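Local coordinates for uncharacterized protein (Pyrococcus abyssi, PDB 5IFF) that is a restriction DNA glycosylase that binds double-stranded DNA and probably removes adenine bases from its recognition sequence, at residues V167-L171 against A172-A176; I200-E203 against T204-N207. The protein carries 2 engineered substitutions. All blocks are in the same frame, centred on the assembly; numbering follows the deposited sequence.

Overall arrangement
Interaction 1 (167-176) is a loop turn between strands 154-163 and 181-186, and interaction 2 (200-207) is the junction of the two last helices, 188-201 and 203-216. The contacts follow one another along the chain and lie on opposite sides of its centre, their centres 36 Å apart and their nearest atoms about 24 Å apart. Interaction 1 comes within about 5 Å of the bound DNA at its nearest atom, against about 14 Å for interaction 2. Interaction 2 lies nearer the adenine site, which is empty in this chain: the side chain of Ala201 is about 5 Å from that of Val158, and that of His205 about 8 Å from that of Gln59.

Interaction 1 (V167-L171 against A172-A176)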
loop_
_atom_site.group_PDB
_atom_site.type_symbol
_atom_site.label_atom_id
_atom_site.label_comp_id
_atom_site.label_asym_id
_atom_site.label_seq_id
_atom_site.Cartn_x
_atom_site.Cartn_y
_atom_site.Cartn_z
ATOM N N VAL A 167 2.147 -30.019 -13.705
ATOM C CA VAL A 167 3.437 -29.399 -13.427
ATOM C C VAL A 167 4.416 -30.388 -12.808
ATOM O O VAL A 167 4.002 -31.453 -12.376
ATOM C CB VAL A 167 3.279 -28.180 -12.464
ATOM C CG1 VAL A 167 2.385 -27.163 -13.139
ATOM C CG2 VAL A 167 2.775 -28.609 -11.107
ATOM N N GLU A 168 5.696 -30.009 -12.738
ATOM C CA GLU A 168 6.740 -30.845 -12.135
ATOM C C GLU A 168 7.507 -30.055 -11.086
ATOM O O GLU A 168 7.659 -28.837 -11.209
ATOM C CB GLU A 168 7.762 -31.337 -13.170
ATOM C CG GLU A 168 7.235 -31.845 -14.496
ATOM C CD GLU A 168 8.395 -32.277 -15.429
ATOM O OE1 GLU A 168 9.401 -32.826 -14.924
ATOM O OE2 GLU A 168 8.311 -32.057 -16.656
ATOM N N PRO A 169 8.046 -30.731 -10.082
ATOM C CA PRO A 169 7.887 -32.151 -9.734
ATOM C C PRO A 169 6.440 -32.443 -9.310
ATOM O O PRO A 169 5.825 -31.613 -8.626
ATOM C CB PRO A 169 8.848 -32.339 -8.557
ATOM C CG PRO A 169 9.808 -31.190 -8.641
ATOM C CD PRO A 169 9.023 -30.055 -9.213
ATOM N N SER A 170 5.912 -33.600 -9.713
ATOM C CA SER A 170 4.567 -34.020 -9.337
ATOM C C SER A 170 4.171 -33.624 -7.906
ATOM O O SER A 170 4.899 -33.851 -6.950
ATOM C CB SER A 170 4.425 -35.543 -9.478
ATOM O OG SER A 170 3.261 -35.994 -8.826
ATOM N N LEU A 171 3.014 -32.982 -7.796
ATOM C CA LEU A 171 2.516 -32.542 -6.480
ATOM C C LEU A 171 1.641 -33.597 -5.787
ATOM O O LEU A 171 1.347 -33.477 -4.581
ATOM C CB LEU A 171 1.742 -31.257 -6.640
ATOM C CG LEU A 171 2.687 -30.063 -6.811
ATOM C CD1 LEU A 171 1.924 -28.951 -7.384
ATOM C CD2 LEU A 171 3.277 -29.733 -5.428
ATOM N N ALA A 172 1.249 -34.645 -6.528
ATOM C CA ALA A 172 0.434 -35.729 -5.918
ATOM C C ALA A 172 0.968 -36.247 -4.588
ATOM O O ALA A 172 2.037 -36.839 -4.543
ATOM C CB ALA A 172 0.301 -36.933 -6.896
ATOM N N GLY A 173 0.215 -36.045 -3.503
ATOM C CA GLY A 173 0.602 -36.545 -2.206
ATOM C C GLY A 173 1.841 -35.939 -1.593
ATOM O O GLY A 173 2.505 -36.571 -0.788
ATOM N N ARG A 174 2.100 -34.684 -1.927
ATOM C CA ARG A 174 3.349 -34.013 -1.587
ATOM C C ARG A 174 3.028 -32.711 -0.832
ATOM O O ARG A 174 2.016 -32.060 -1.143
ATOM C CB ARG A 174 4.121 -33.720 -2.894
ATOM C CG ARG A 174 5.446 -33.064 -2.702
ATOM C CD ARG A 174 6.412 -33.364 -3.806
ATOM N NE ARG A 174 6.295 -32.462 -4.952
ATOM C CZ ARG A 174 6.674 -31.191 -4.939
ATOM N NH1 ARG A 174 7.162 -30.655 -3.815
ATOM N NH2 ARG A 174 6.554 -30.453 -6.044
ATOM N N VAL A 175 3.872 -32.306 0.112
ATOM C CA VAL A 175 3.736 -30.941 0.654
ATOM C C VAL A 175 4.736 -29.917 0.041
ATOM O O VAL A 175 5.950 -30.078 0.107
ATOM C CB VAL A 175 3.864 -30.909 2.198
ATOM C CG1 VAL A 175 5.262 -31.286 2.662
ATOM C CG2 VAL A 175 3.493 -29.537 2.721
ATOM N N ALA A 176 4.204 -28.868 -0.568
ATOM C CA ALA A 176 5.039 -27.815 -1.180
ATOM C C ALA A 176 6.105 -27.265 -0.202
ATOM O O ALA A 176 5.812 -26.980 0.946
ATOM C CB ALA A 176 4.169 -26.696 -1.688
#
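The NH2 atom of Arg174 has two partners: it donates an almost straight hydrogen bond to Pro169 O at 2.9 Å, with an N-H...O angle of 168°, and it makes a salt bridge to Glu180 OE2, which follows later in the same loop. On the same edge of the guanidinium, two bonds away through CZ, NE reaches Ser170 O at 2.8 Å. Both carbonyl oxygens lie close to the guanidinium plane, so the two successive backbone acceptors fix the rotation of the group. Seen from the carbonyls the fit is less regular, for NH2 stands above the carbonyl plane of Pro169 and NE is tilted from that of Ser170. The arginine gets there by leaving the backbone with CG opposite its own N (chi1 -178°) and then bending at chi3 (86°), which folds its end back over the preceding residues.

The chain reverses between these carbonyls and the arginine through a type II beta turn from Leu171 to Arg174. Arg174 N closes it with a weak hydrogen bond to Leu171 O at 3.0 Å, and Gly173 takes the positive phi of the third position. Just before the turn, Ser170 OG accepts a weak bond from Ala172 N (3.3 Å), with Ala172 CB beside the same hydroxyl.

Leu171 supplies the apolar side. Its CD2 methyl lies over one face of the guanidinium, displaced toward the rim and 3.4 Å from Arg174 NH2, while the side chain as a whole is buried and packs on Leu164. Pro169, which follows a cis peptide bond, brings CB to 3.9 Å from Arg174 NH2. Beyond the turn, the backbones of Gly173 and Arg174 bond to those of Pro46 and Phe45, which ties this surface loop to the segment after strand 38-39.

Interaction 2 (I200-E203 against T204-N207); sequences IASE and THKN
Ser202 and His205 meet where helix 188-201 gives way to helix 203-216: Ser202 is the N-cap of the second helix, and its OG accepts from His205 N at 2.9 Å. The hydroxyl sits between the backbone N and the carbonyl carbon (chi1 70°), which aims it at the first turn. From there the histidine side chain runs along the serine. Its CB lies 3.4 Å from Ser202 OG, and CG follows at a similar range. CD2 comes closest, 3.1 Å from Ser202 OG, and also touches the methyl of Ala201, both neighbours standing oblique to the ring. On the other branch ND1 is hydrogen-bonded to Tyr62 OH, and Phe198 meets the imidazole edge-to-face. With an alanine here in place of Ser202, the N-H of His205 would probably lose its capping acceptor and the ring a neighbour along CG and CD2. Farther round the turn, Lys206 sends its NZ to Val100 O, Ala97 O and Tyr103 OH. The Asn207 side chain crosses that of Glu203 at a slant, their amide and carboxylate planes 66° apart, with ND2 3.8 Å from Glu203 CG, while Asn207 N donates to Glu203 O at 2.9 Å.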
loop_
_atom_site.group_PDB
_atom_site.type_symbol
_atom_site.label_atom_id
_atom_site.label_comp_id
_atom_site.label_asym_id
_atom_site.label_seq_id
_atom_site.Cartn_x
_atom_site.Cartn_y
_atom_site.Cartn_z
ATOM N N ILE A 200 -9.791 -11.244 -28.490
ATOM C CA ILE A 200 -11.254 -11.078 -28.359
ATOM C C ILE A 200 -11.647 -10.298 -27.074
ATOM O O ILE A 200 -12.800 -9.919 -26.911
ATOM C CB ILE A 200 -11.992 -12.403 -28.382
ATOM C CG1 ILE A 200 -11.661 -13.252 -27.143
ATOM C CG2 ILE A 200 -11.706 -13.140 -29.692
ATOM C CD1 ILE A 200 -12.737 -14.322 -26.860
ATOM N N ALA A 201 -10.670 -9.997 -26.222
ATOM C CA ALA A 201 -10.954 -9.278 -24.965
ATOM C C ALA A 201 -11.360 -7.814 -25.159
ATOM O O ALA A 201 -12.326 -7.326 -24.519
ATOM C CB ALA A 201 -9.718 -9.356 -24.048
ATOM N N SER A 202 -10.613 -7.088 -25.998
ATOM C CA SER A 202 -10.918 -5.677 -26.307
ATOM C C SER A 202 -10.218 -5.271 -27.585
ATOM O O SER A 202 -9.178 -5.873 -27.934
ATOM C CB SER A 202 -10.472 -4.736 -25.201
ATOM O OG SER A 202 -9.047 -4.642 -25.128
ATOM N N GLU A 203 -10.716 -4.216 -28.238
ATOM C CA GLU A 203 -10.049 -3.764 -29.458
ATOM C C GLU A 203 -8.622 -3.337 -29.138
ATOM O O GLU A 203 -7.705 -3.566 -29.897
ATOM C CB GLU A 203 -10.809 -2.601 -30.120
ATOM C CG GLU A 203 -10.201 -2.212 -31.468
ATOM C CD GLU A 203 -11.075 -1.271 -32.285
ATOM O OE1 GLU A 203 -12.153 -0.881 -31.815
ATOM O OE2 GLU A 203 -10.670 -0.931 -33.413
ATOM N N THR A 204 -8.427 -2.698 -27.998
ATOM C CA THR A 204 -7.094 -2.245 -27.635
ATOM C C THR A 204 -6.136 -3.416 -27.447
ATOM O O THR A 204 -4.981 -3.389 -27.919
ATOM C CB THR A 204 -7.134 -1.398 -26.348
ATOM O OG1 THR A 204 -7.893 -0.209 -26.610
ATOM C CG2 THR A 204 -5.720 -0.973 -25.961
ATOM N N HIS A 205 -6.619 -4.462 -26.772
ATOM C CA HIS A 205 -5.769 -5.642 -26.600
ATOM C C HIS A 205 -5.451 -6.269 -27.946
ATOM O O HIS A 205 -4.314 -6.653 -28.169
ATOM C CB HIS A 205 -6.431 -6.692 -25.691
ATOM C CG HIS A 205 -6.350 -6.374 -24.224
ATOM N ND1 HIS A 205 -5.192 -5.906 -23.628
ATOM C CD2 HIS A 205 -7.288 -6.418 -23.249
ATOM C CE1 HIS A 205 -5.436 -5.685 -22.333
ATOM N NE2 HIS A 205 -6.696 -5.996 -22.086
ATOM N N LYS A 206 -6.453 -6.380 -28.813
ATOM C CA LYS A 206 -6.219 -6.958 -30.162
ATOM C C LYS A 206 -5.142 -6.157 -30.924
ATOM O O LYS A 206 -4.216 -6.729 -31.550
ATOM C CB LYS A 206 -7.533 -6.972 -30.977
ATOM C CG LYS A 206 -7.311 -7.508 -32.417
ATOM C CD LYS A 206 -8.605 -7.604 -33.256
ATOM C CE LYS A 206 -8.746 -6.449 -34.176
ATOM N NZ LYS A 206 -9.959 -6.560 -35.121
ATOM N N ASN A 207 -5.283 -4.831 -30.896
ATOM C CA ASN A 207 -4.334 -3.975 -31.582
ATOM C C ASN A 207 -2.949 -4.213 -31.045
ATOM O O ASN A 207 -1.988 -4.280 -31.824
ATOM C CB ASN A 207 -4.719 -2.487 -31.423
ATOM C CG ASN A 207 -5.979 -2.137 -32.203
ATOM O OD1 ASN A 207 -6.380 -2.849 -33.138
ATOM N ND2 ASN A 207 -6.592 -1.032 -31.848
#